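Local coordinates for protein phosphatidylserine synthase (Haemophilus influenzae, PDB 3HSI) that belongs to the phospholipase D superfamily and has an alpha/beta fold built around two mixed beta-sheets, at residues 123-128 and 201-206; 58-63 and 85-90; 93-98 and 106-111. All blocks are in the same frame, centred on the assembly; numbering follows the deposited sequence.

Contact 1 (123-128 and 201-206); sequences DPNMFF and VYPLDV
Asp-205 OD2 accepts hydrogen bonds from two successive backbone amides of 123-128. Met-126 N lies 2.9 Å from Asp-205 OD2 in a nearly straight bond (174°) that uses the syn lone pair, on the side of the other oxygen. Phe-127 N comes to the same Asp-205 OD2 at 3.1 Å, but from well above the carboxylate plane, so the two donors divide the oxygen between them. With chi1 at 54°, Asp-205 CG takes the crowded position between its N and carbonyl carbon, and OD2 ends at the edge of the Phe-127 ring, the carboxylate standing almost perpendicular to it. Next to this, Leu-204 N donates to Phe-127 O over 2.7 Å, and Pro-203 CA leans on that oxygen with a CA-H...O contact. Phe-128 and Pro-203 form a non-hydrogen-bonded antiparallel pair, their side chains on one face of the sheet; Phe-128 CD1 reaches Pro-203 CB at 4.3 Å while its CB meets Val-201 CG1. Asn-125 crosses obliquely by Pro-203, its CG 3.9 Å from Pro-203 CB. Further out, Arg-115 of helix 107-118 forms salt bridges with Asp-205 OD1 and Asp-123 OD1, and Phe-127 stacks on Tyr-111. One buried carboxylate thus serves two main-chain amides through OD2 and an arginine through OD1, an environment that would be expected to keep it ionised while it fixes the loop after strand 202-203 to the start of strand 127-130.

Contact 2 (58-63 and 85-90); sequences LYWQKD and VKVLID
The turn that leads from strand 52-56 into helix 64-79 folds back here over the C-terminal half of strand 84-90, the next parallel strand of the sheet, within a beta-alpha-beta unit. Asp-90 N donates to Leu-58 O at 3.1 Å, arriving from above the carbonyl plane. A water adds a second link, giving one proton to Leu-58 O and the other to Asp-90 O, 2.9 Å from the water oxygen, so Leu-58 O accepts twice. Beside this polar end, Leu-58 CD1 lies 3.9 Å from Asp-90 CB, both side chains pointing the same way. Ile-89 sends CG2 against the backbone of Tyr-59, 3.8 Å from Tyr-59 CA. Trp-60 has CG anti to its backbone N (chi1 -178°), which carries the indole across Val-87 at about a right angle: Trp-60 CE3 is 3.6 Å from Val-87 CG1, and CZ3 touches both methyls. Trp-60 NE1 turns to Gly-66 O in the helix, while Asp-90 OD1 and OD2 accept from Leu-141 N and Arg-93 N. Leu-58 is thus held by polar main-chain bonds and Trp-60, two residues on, by apolar packing, while those two amides would be expected to stabilise the buried Asp-90 carboxylate.

Contact 3 (93-98 and 106-111); sequences RAQRNL and TNADWY
Thr-106 holds OG1 in the crowded position between its N and carbonyl carbon (chi1 66°), which turns the hydroxyl over the first turn of helix 107-118 and swings CG2 toward Gln-95. Asp-109 N donates to Thr-106 OG1 at 3.1 Å, and Thr-106 N returns a bond to Asp-109 OD2, also 3.1 Å; this reciprocal pair is a capping box with Thr-106 as N-cap. Across the contact the main link is Ala-108 N to Ala-94 O, 2.9 Å, with the donor in the carbonyl plane, so the loop meets an early helix amide. Ala-108 CB and Thr-106 CB crowd the same oxygen, Thr-106 CB at 3.6 Å from Ala-94 O. Thr-106 CG2 rests against the Gln-95 carbonyl group, 3.7 Å from Gln-95 C, and Ala-94 CB meets Tyr-111 CE2 at the ring edge. Asn-107 N gives its proton to a water, 2.9 Å away, that also lies against Arg-93 O and Arg-96 O. Arg-93 runs anti at chi1 and bends at chi2, which brings its guanidinium beside the Asn-107 amide, the planes 22° apart; Gln-61 OE1 accepts from both groups, and Asn-107 OD1 accepts from Lys-62 N. The first-turn amides of Asn-107, Ala-108 and Asp-109 are thus met by water, loop carbonyl and threonine hydroxyl, and the positive end of the helix dipole would be partly offset by the Asp-109 carboxylate.

Overall arrangement
Along the chain, contact 2 closes before contact 3 opens, and contact 3 before contact 1, all on the same side of the chain's centre. Centres of contacts 1 and 2 lie about 10 Å apart, as do those of 2 and 3; contacts 1 and 3 are about 13 Å apart. Contacts 1 and 2 share one mixed sheet, where strands 84-90 and 127-130 run parallel as neighbours and strand 202-203 pairs antiparallel with the latter. Helix 107-118, which contact 3 begins, connects those two parallel strands, and its Tyr-111 reaches both other contacts, its hydroxyl bonding Trp-60 O. Together the three pack the helix and its loops against the sheet of this phospholipase D-like fold.

Contact 1 (123-128 and 201-206)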
loop_
_atom_site.group_PDB
_atom_site.type_symbol
_atom_site.label_atom_id
_atom_site.label_comp_id
_atom_site.label_asym_id
_atom_site.label_seq_id
_atom_site.Cartn_x
_atom_site.Cartn_y
_atom_site.Cartn_z
ATOM N N ASP C 123 35.531 -18.153 5.530
ATOM C CA ASP C 123 35.203 -16.845 4.987
ATOM C C ASP C 123 33.886 -16.879 4.202
ATOM O O ASP C 123 33.764 -16.301 3.140
ATOM C CB ASP C 123 36.391 -16.334 4.159
ATOM C CG ASP C 123 36.116 -15.021 3.461
ATOM O OD1 ASP C 123 35.462 -14.120 4.052
ATOM O OD2 ASP C 123 36.581 -14.901 2.305
ATOM N N PRO C 124 32.882 -17.561 4.743
ATOM C CA PRO C 124 31.619 -17.623 4.032
ATOM C C PRO C 124 30.764 -16.356 4.242
ATOM O O PRO C 124 31.080 -15.514 5.085
ATOM C CB PRO C 124 30.946 -18.826 4.686
ATOM C CG PRO C 124 31.346 -18.699 6.109
ATOM C CD PRO C 124 32.784 -18.205 6.067
ATOM N N ASN C 125 29.703 -16.222 3.460
ATOM C CA ASN C 125 28.684 -15.205 3.708
ATOM C C ASN C 125 27.802 -15.695 4.847
ATOM O O ASN C 125 27.407 -16.861 4.853
ATOM C CB ASN C 125 27.806 -15.025 2.465
ATOM C CG ASN C 125 28.581 -14.518 1.256
ATOM O OD1 ASN C 125 29.374 -13.595 1.358
ATOM N ND2 ASN C 125 28.304 -15.088 0.100
HETATM N N MSE C 126 27.513 -14.810 5.801
HETATM C CA MSE C 126 26.664 -15.130 6.952
HETATM C C MSE C 126 25.450 -14.204 7.091
HETATM O O MSE C 126 24.420 -14.614 7.634
HETATM C CB MSE C 126 27.487 -15.123 8.243
HETATM C CG MSE C 126 28.598 -16.155 8.222
HETATM SE SE MSE C 126 29.411 -16.501 9.943
HETATM C CE MSE C 126 29.983 -18.281 9.520
ATOM N N PHE C 127 25.573 -12.974 6.598
ATOM C CA PHE C 127 24.505 -11.984 6.670
ATOM C C PHE C 127 23.828 -11.784 5.337
ATOM O O PHE C 127 24.463 -11.399 4.348
ATOM C CB PHE C 127 25.039 -10.631 7.155
ATOM C CG PHE C 127 25.319 -10.595 8.614
ATOM C CD1 PHE C 127 24.313 -10.300 9.511
ATOM C CD2 PHE C 127 26.590 -10.876 9.089
ATOM C CE1 PHE C 127 24.561 -10.284 10.866
ATOM C CE2 PHE C 127 26.851 -10.853 10.437
ATOM C CZ PHE C 127 25.828 -10.572 11.333
ATOM N N PHE C 128 22.522 -12.025 5.329
ATOM C CA PHE C 128 21.726 -11.921 4.130
ATOM C C PHE C 128 20.574 -10.944 4.309
ATOM O O PHE C 128 19.889 -10.979 5.317
ATOM C CB PHE C 128 21.206 -13.308 3.740
ATOM C CG PHE C 128 22.301 -14.327 3.533
ATOM C CD1 PHE C 128 22.871 -14.511 2.276
ATOM C CD2 PHE C 128 22.791 -15.083 4.619
ATOM C CE1 PHE C 128 23.886 -15.445 2.101
ATOM C CE2 PHE C 128 23.817 -16.014 4.433
ATOM C CZ PHE C 128 24.340 -16.200 3.179
ATOM N N VAL C 201 17.320 -12.262 -2.580
ATOM C CA VAL C 201 18.048 -12.168 -1.317
ATOM C C VAL C 201 19.560 -12.091 -1.589
ATOM O O VAL C 201 20.103 -12.926 -2.320
ATOM C CB VAL C 201 17.671 -13.365 -0.449
ATOM C CG1 VAL C 201 18.526 -13.459 0.811
ATOM C CG2 VAL C 201 16.157 -13.280 -0.101
ATOM N N TYR C 202 20.221 -11.066 -1.054
ATOM C CA TYR C 202 21.647 -10.841 -1.276
ATOM C C TYR C 202 22.418 -10.752 0.016
ATOM O O TYR C 202 21.876 -10.256 1.013
ATOM C CB TYR C 202 21.870 -9.557 -2.068
ATOM C CG TYR C 202 21.404 -9.697 -3.491
ATOM C CD1 TYR C 202 22.289 -10.110 -4.478
ATOM C CD2 TYR C 202 20.064 -9.468 -3.841
ATOM C CE1 TYR C 202 21.862 -10.282 -5.783
ATOM C CE2 TYR C 202 19.633 -9.642 -5.142
ATOM C CZ TYR C 202 20.539 -10.038 -6.104
ATOM O OH TYR C 202 20.153 -10.204 -7.412
ATOM N N PRO C 203 23.683 -11.230 0.009
ATOM C CA PRO C 203 24.542 -11.101 1.180
ATOM C C PRO C 203 24.793 -9.623 1.454
ATOM O O PRO C 203 25.015 -8.854 0.525
ATOM C CB PRO C 203 25.855 -11.796 0.756
ATOM C CG PRO C 203 25.817 -11.838 -0.725
ATOM C CD PRO C 203 24.377 -11.889 -1.117
ATOM N N LEU C 204 24.688 -9.229 2.713
ATOM C CA LEU C 204 24.951 -7.863 3.105
ATOM C C LEU C 204 26.374 -7.664 3.608
ATOM O O LEU C 204 26.796 -6.523 3.813
ATOM C CB LEU C 204 23.961 -7.433 4.182
ATOM C CG LEU C 204 22.521 -7.257 3.700
ATOM C CD1 LEU C 204 21.619 -7.224 4.890
ATOM C CD2 LEU C 204 22.318 -6.029 2.801
ATOM N N ASP C 205 27.110 -8.758 3.802
ATOM C CA ASP C 205 28.455 -8.659 4.318
ATOM C C ASP C 205 29.516 -8.681 3.206
ATOM O O ASP C 205 30.620 -9.121 3.433
ATOM C CB ASP C 205 28.724 -9.751 5.372
ATOM C CG ASP C 205 28.413 -11.165 4.862
ATOM O OD1 ASP C 205 28.176 -11.352 3.641
ATOM O OD2 ASP C 205 28.434 -12.101 5.696
ATOM N N VAL C 206 29.153 -8.231 2.012
ATOM C CA VAL C 206 30.123 -7.995 0.947
ATOM C C VAL C 206 29.988 -6.579 0.433
ATOM O O VAL C 206 28.922 -5.972 0.540
ATOM C CB VAL C 206 29.966 -8.968 -0.289
ATOM C CG1 VAL C 206 30.271 -10.409 0.085
ATOM C CG2 VAL C 206 28.588 -8.844 -0.942
#

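Contact 2 (58-63 and 85-90)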
loop_
_atom_site.group_PDB
_atom_site.type_symbol
_atom_site.label_atom_id
_atom_site.label_comp_id
_atom_site.label_asym_id
_atom_site.label_seq_id
_atom_site.Cartn_x
_atom_site.Cartn_y
_atom_site.Cartn_z
ATOM N N LEU C 58 14.346 -8.425 12.368
ATOM C CA LEU C 58 14.152 -7.197 11.607
ATOM C C LEU C 58 15.529 -6.549 11.357
ATOM O O LEU C 58 15.878 -6.198 10.220
ATOM C CB LEU C 58 13.246 -6.228 12.346
ATOM C CG LEU C 58 13.004 -4.868 11.631
ATOM C CD1 LEU C 58 12.435 -5.029 10.205
ATOM C CD2 LEU C 58 12.092 -3.929 12.484
ATOM N N TYR C 59 16.344 -6.448 12.397
ATOM C CA TYR C 59 17.670 -5.901 12.199
ATOM C C TYR C 59 18.648 -6.421 13.206
ATOM O O TYR C 59 18.260 -7.006 14.210
ATOM C CB TYR C 59 17.646 -4.370 12.204
ATOM C CG TYR C 59 17.119 -3.708 13.465
ATOM C CD1 TYR C 59 17.990 -3.303 14.469
ATOM C CD2 TYR C 59 15.759 -3.430 13.622
ATOM C CE1 TYR C 59 17.528 -2.654 15.596
ATOM C CE2 TYR C 59 15.282 -2.786 14.751
ATOM C CZ TYR C 59 16.174 -2.402 15.739
ATOM O OH TYR C 59 15.733 -1.755 16.869
ATOM N N TRP C 60 19.931 -6.214 12.918
ATOM C CA TRP C 60 20.985 -6.532 13.831
ATOM C C TRP C 60 21.928 -5.325 13.788
ATOM O O TRP C 60 22.622 -5.081 12.799
ATOM C CB TRP C 60 21.658 -7.819 13.390
ATOM C CG TRP C 60 22.742 -8.306 14.262
ATOM C CD1 TRP C 60 23.704 -7.562 14.888
ATOM C CD2 TRP C 60 23.041 -9.675 14.552
ATOM N NE1 TRP C 60 24.575 -8.383 15.560
ATOM C CE2 TRP C 60 24.187 -9.686 15.373
ATOM C CE3 TRP C 60 22.448 -10.897 14.187
ATOM C CZ2 TRP C 60 24.764 -10.877 15.843
ATOM C CZ3 TRP C 60 23.024 -12.085 14.653
ATOM C CH2 TRP C 60 24.153 -12.059 15.491
ATOM N N GLN C 61 21.914 -4.559 14.879
ATOM C CA GLN C 61 22.526 -3.232 14.913
ATOM C C GLN C 61 24.019 -3.288 15.221
ATOM O O GLN C 61 24.474 -4.100 16.018
ATOM C CB GLN C 61 21.820 -2.402 15.976
ATOM C CG GLN C 61 22.203 -0.949 16.034
ATOM C CD GLN C 61 21.662 -0.165 14.839
ATOM O OE1 GLN C 61 20.676 -0.556 14.208
ATOM N NE2 GLN C 61 22.313 0.934 14.521
ATOM N N LYS C 62 24.761 -2.386 14.607
ATOM C CA LYS C 62 26.186 -2.236 14.879
ATOM C C LYS C 62 26.591 -1.735 16.293
ATOM O O LYS C 62 27.754 -1.407 16.496
ATOM C CB LYS C 62 26.783 -1.281 13.850
ATOM C CG LYS C 62 26.051 0.051 13.794
ATOM C CD LYS C 62 26.729 1.057 12.874
ATOM C CE LYS C 62 26.268 2.477 13.278
ATOM N NZ LYS C 62 27.100 3.548 12.668
ATOM N N ASP C 63 25.683 -1.630 17.249
ATOM C CA ASP C 63 26.057 -1.037 18.534
ATOM C C ASP C 63 26.785 -2.078 19.405
ATOM O O ASP C 63 27.211 -3.118 18.902
ATOM C CB ASP C 63 24.820 -0.449 19.219
ATOM C CG ASP C 63 23.727 -1.500 19.453
ATOM O OD1 ASP C 63 24.062 -2.711 19.426
ATOM O OD2 ASP C 63 22.552 -1.120 19.694
ATOM N N VAL C 85 25.998 -21.168 9.491
ATOM C CA VAL C 85 25.449 -19.922 10.090
ATOM C C VAL C 85 24.770 -19.053 9.024
ATOM O O VAL C 85 25.415 -18.663 8.054
ATOM C CB VAL C 85 26.527 -19.045 10.819
ATOM C CG1 VAL C 85 25.867 -17.840 11.527
ATOM C CG2 VAL C 85 27.289 -19.829 11.809
ATOM N N LYS C 86 23.490 -18.726 9.222
ATOM C CA LYS C 86 22.761 -17.842 8.299
ATOM C C LYS C 86 21.983 -16.845 9.108
ATOM O O LYS C 86 21.259 -17.231 10.015
ATOM C CB LYS C 86 21.819 -18.627 7.367
ATOM C CG LYS C 86 22.563 -19.700 6.570
ATOM C CD LYS C 86 22.275 -19.663 5.088
ATOM C CE LYS C 86 23.209 -20.599 4.329
ATOM N NZ LYS C 86 22.944 -22.029 4.690
ATOM N N VAL C 87 22.194 -15.566 8.830
ATOM C CA VAL C 87 21.474 -14.496 9.527
ATOM C C VAL C 87 20.707 -13.728 8.465
ATOM O O VAL C 87 21.310 -13.133 7.547
ATOM C CB VAL C 87 22.441 -13.554 10.344
ATOM C CG1 VAL C 87 21.681 -12.435 11.037
ATOM C CG2 VAL C 87 23.262 -14.397 11.390
ATOM N N LEU C 88 19.379 -13.758 8.566
ATOM C CA LEU C 88 18.535 -13.004 7.610
ATOM C C LEU C 88 17.944 -11.766 8.294
ATOM O O LEU C 88 17.307 -11.881 9.335
ATOM C CB LEU C 88 17.424 -13.892 7.017
ATOM C CG LEU C 88 17.770 -14.954 5.964
ATOM C CD1 LEU C 88 18.753 -16.009 6.516
ATOM C CD2 LEU C 88 16.513 -15.645 5.390
ATOM N N ILE C 89 18.201 -10.588 7.734
ATOM C CA ILE C 89 17.621 -9.358 8.265
ATOM C C ILE C 89 16.981 -8.614 7.116
ATOM O O ILE C 89 17.215 -8.936 5.948
ATOM C CB ILE C 89 18.660 -8.430 9.036
ATOM C CG1 ILE C 89 19.914 -8.072 8.186
ATOM C CG2 ILE C 89 18.987 -9.001 10.410
ATOM C CD1 ILE C 89 21.106 -9.058 8.257
ATOM N N ASP C 90 16.174 -7.621 7.437
ATOM C CA ASP C 90 15.497 -6.873 6.401
ATOM C C ASP C 90 16.567 -6.155 5.555
ATOM O O ASP C 90 17.504 -5.556 6.092
ATOM C CB ASP C 90 14.504 -5.889 7.012
ATOM C CG ASP C 90 13.707 -5.176 5.960
ATOM O OD1 ASP C 90 12.675 -5.752 5.541
ATOM O OD2 ASP C 90 14.140 -4.067 5.518
HETATM O O HOH W 1 17.968 -4.895 8.861
#

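Contact 3 (93-98 and 106-111)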
loop_
_atom_site.group_PDB
_atom_site.type_symbol
_atom_site.label_atom_id
_atom_site.label_comp_id
_atom_site.label_asym_id
_atom_site.label_seq_id
_atom_site.Cartn_x
_atom_site.Cartn_y
_atom_site.Cartn_z
ATOM N N ARG C 93 16.251 -2.038 5.880
ATOM C CA ARG C 93 16.617 -1.596 7.215
ATOM C C ARG C 93 18.122 -1.683 7.436
ATOM O O ARG C 93 18.710 -0.797 8.069
ATOM C CB ARG C 93 15.805 -2.348 8.287
ATOM C CG ARG C 93 16.128 -1.981 9.724
ATOM C CD ARG C 93 15.882 -0.489 10.030
ATOM N NE ARG C 93 16.225 -0.216 11.425
ATOM C CZ ARG C 93 17.473 -0.080 11.881
ATOM N NH1 ARG C 93 18.519 -0.167 11.042
ATOM N NH2 ARG C 93 17.681 0.154 13.175
ATOM N N ALA C 94 18.752 -2.702 6.865
ATOM C CA ALA C 94 20.204 -2.893 7.033
ATOM C C ALA C 94 21.083 -1.863 6.297
ATOM O O ALA C 94 22.276 -1.772 6.564
ATOM C CB ALA C 94 20.611 -4.327 6.630
ATOM N N GLN C 95 20.486 -1.094 5.383
ATOM C CA GLN C 95 21.257 -0.225 4.518
ATOM C C GLN C 95 20.884 1.248 4.641
ATOM O O GLN C 95 21.113 2.027 3.740
ATOM C CB GLN C 95 21.156 -0.699 3.069
ATOM C CG GLN C 95 21.731 -2.093 2.886
ATOM C CD GLN C 95 21.595 -2.609 1.480
ATOM O OE1 GLN C 95 20.558 -3.167 1.103
ATOM N NE2 GLN C 95 22.654 -2.458 0.696
ATOM N N ARG C 96 20.324 1.627 5.769
ATOM C CA ARG C 96 20.098 3.035 6.035
ATOM C C ARG C 96 20.431 3.313 7.485
ATOM O O ARG C 96 20.506 2.392 8.279
ATOM C CB ARG C 96 18.654 3.418 5.728
ATOM C CG ARG C 96 17.641 2.872 6.715
ATOM C CD ARG C 96 16.249 3.345 6.347
ATOM N NE ARG C 96 15.191 2.622 7.052
ATOM C CZ ARG C 96 14.830 2.841 8.315
ATOM N NH1 ARG C 96 15.459 3.744 9.054
ATOM N NH2 ARG C 96 13.846 2.137 8.846
ATOM N N ASN C 97 20.650 4.582 7.801
ATOM C CA ASN C 97 20.739 5.070 9.193
ATOM C C ASN C 97 19.370 5.370 9.795
ATOM O O ASN C 97 18.347 5.232 9.125
ATOM C CB ASN C 97 21.597 6.329 9.235
ATOM C CG ASN C 97 22.976 6.081 8.718
ATOM O OD1 ASN C 97 23.637 5.124 9.137
ATOM N ND2 ASN C 97 23.425 6.920 7.785
ATOM N N LEU C 98 19.344 5.793 11.049
ATOM C CA LEU C 98 18.068 5.990 11.746
ATOM C C LEU C 98 17.396 7.335 11.407
ATOM O O LEU C 98 18.038 8.219 10.834
ATOM C CB LEU C 98 18.256 5.805 13.257
ATOM C CG LEU C 98 18.654 4.381 13.678
ATOM C CD1 LEU C 98 19.264 4.402 15.078
ATOM C CD2 LEU C 98 17.466 3.426 13.623
ATOM N N THR C 106 26.223 2.158 7.953
ATOM C CA THR C 106 25.029 1.347 8.072
ATOM C C THR C 106 25.413 0.007 8.667
ATOM O O THR C 106 26.580 -0.387 8.671
ATOM C CB THR C 106 24.375 1.104 6.711
ATOM O OG1 THR C 106 25.253 0.312 5.921
ATOM C CG2 THR C 106 24.077 2.441 5.988
ATOM N N ASN C 107 24.409 -0.700 9.153
ATOM C CA ASN C 107 24.578 -2.071 9.587
ATOM C C ASN C 107 25.287 -2.949 8.549
ATOM O O ASN C 107 26.248 -3.674 8.891
ATOM C CB ASN C 107 23.231 -2.643 10.036
ATOM C CG ASN C 107 22.729 -1.984 11.318
ATOM O OD1 ASN C 107 23.513 -1.376 12.073
ATOM N ND2 ASN C 107 21.438 -2.132 11.594
ATOM N N ALA C 108 24.846 -2.861 7.294
ATOM C CA ALA C 108 25.527 -3.562 6.179
ATOM C C ALA C 108 27.035 -3.201 6.080
ATOM O O ALA C 108 27.887 -4.079 5.979
ATOM C CB ALA C 108 24.798 -3.307 4.819
ATOM N N ASP C 109 27.370 -1.918 6.168
ATOM C CA ASP C 109 28.784 -1.519 6.131
ATOM C C ASP C 109 29.537 -2.220 7.260
ATOM O O ASP C 109 30.623 -2.759 7.046
ATOM C CB ASP C 109 28.956 -0.003 6.256
ATOM C CG ASP C 109 28.367 0.740 5.102
ATOM O OD1 ASP C 109 28.443 0.221 3.975
ATOM O OD2 ASP C 109 27.850 1.866 5.306
ATOM N N TRP C 110 28.933 -2.244 8.443
ATOM C CA TRP C 110 29.536 -2.906 9.603
ATOM C C TRP C 110 29.703 -4.455 9.454
ATOM O O TRP C 110 30.729 -5.020 9.857
ATOM C CB TRP C 110 28.815 -2.465 10.906
ATOM C CG TRP C 110 29.224 -3.204 12.160
ATOM C CD1 TRP C 110 30.406 -3.081 12.841
ATOM C CD2 TRP C 110 28.448 -4.176 12.878
ATOM N NE1 TRP C 110 30.416 -3.923 13.941
ATOM C CE2 TRP C 110 29.233 -4.614 13.978
ATOM C CE3 TRP C 110 27.162 -4.723 12.704
ATOM C CZ2 TRP C 110 28.773 -5.562 14.895
ATOM C CZ3 TRP C 110 26.703 -5.654 13.630
ATOM C CH2 TRP C 110 27.514 -6.073 14.705
ATOM N N TYR C 111 28.725 -5.136 8.872
ATOM C CA TYR C 111 28.861 -6.567 8.642
ATOM C C TYR C 111 30.094 -6.846 7.777
ATOM O O TYR C 111 30.847 -7.762 8.087
ATOM C CB TYR C 111 27.617 -7.191 7.997
ATOM C CG TYR C 111 26.267 -6.908 8.644
ATOM C CD1 TYR C 111 26.102 -6.913 10.038
ATOM C CD2 TYR C 111 25.124 -6.658 7.837
ATOM C CE1 TYR C 111 24.858 -6.650 10.624
ATOM C CE2 TYR C 111 23.877 -6.405 8.415
ATOM C CZ TYR C 111 23.752 -6.401 9.809
ATOM O OH TYR C 111 22.525 -6.149 10.385
HETATM O O HOH W 2 21.620 0.088 9.106
#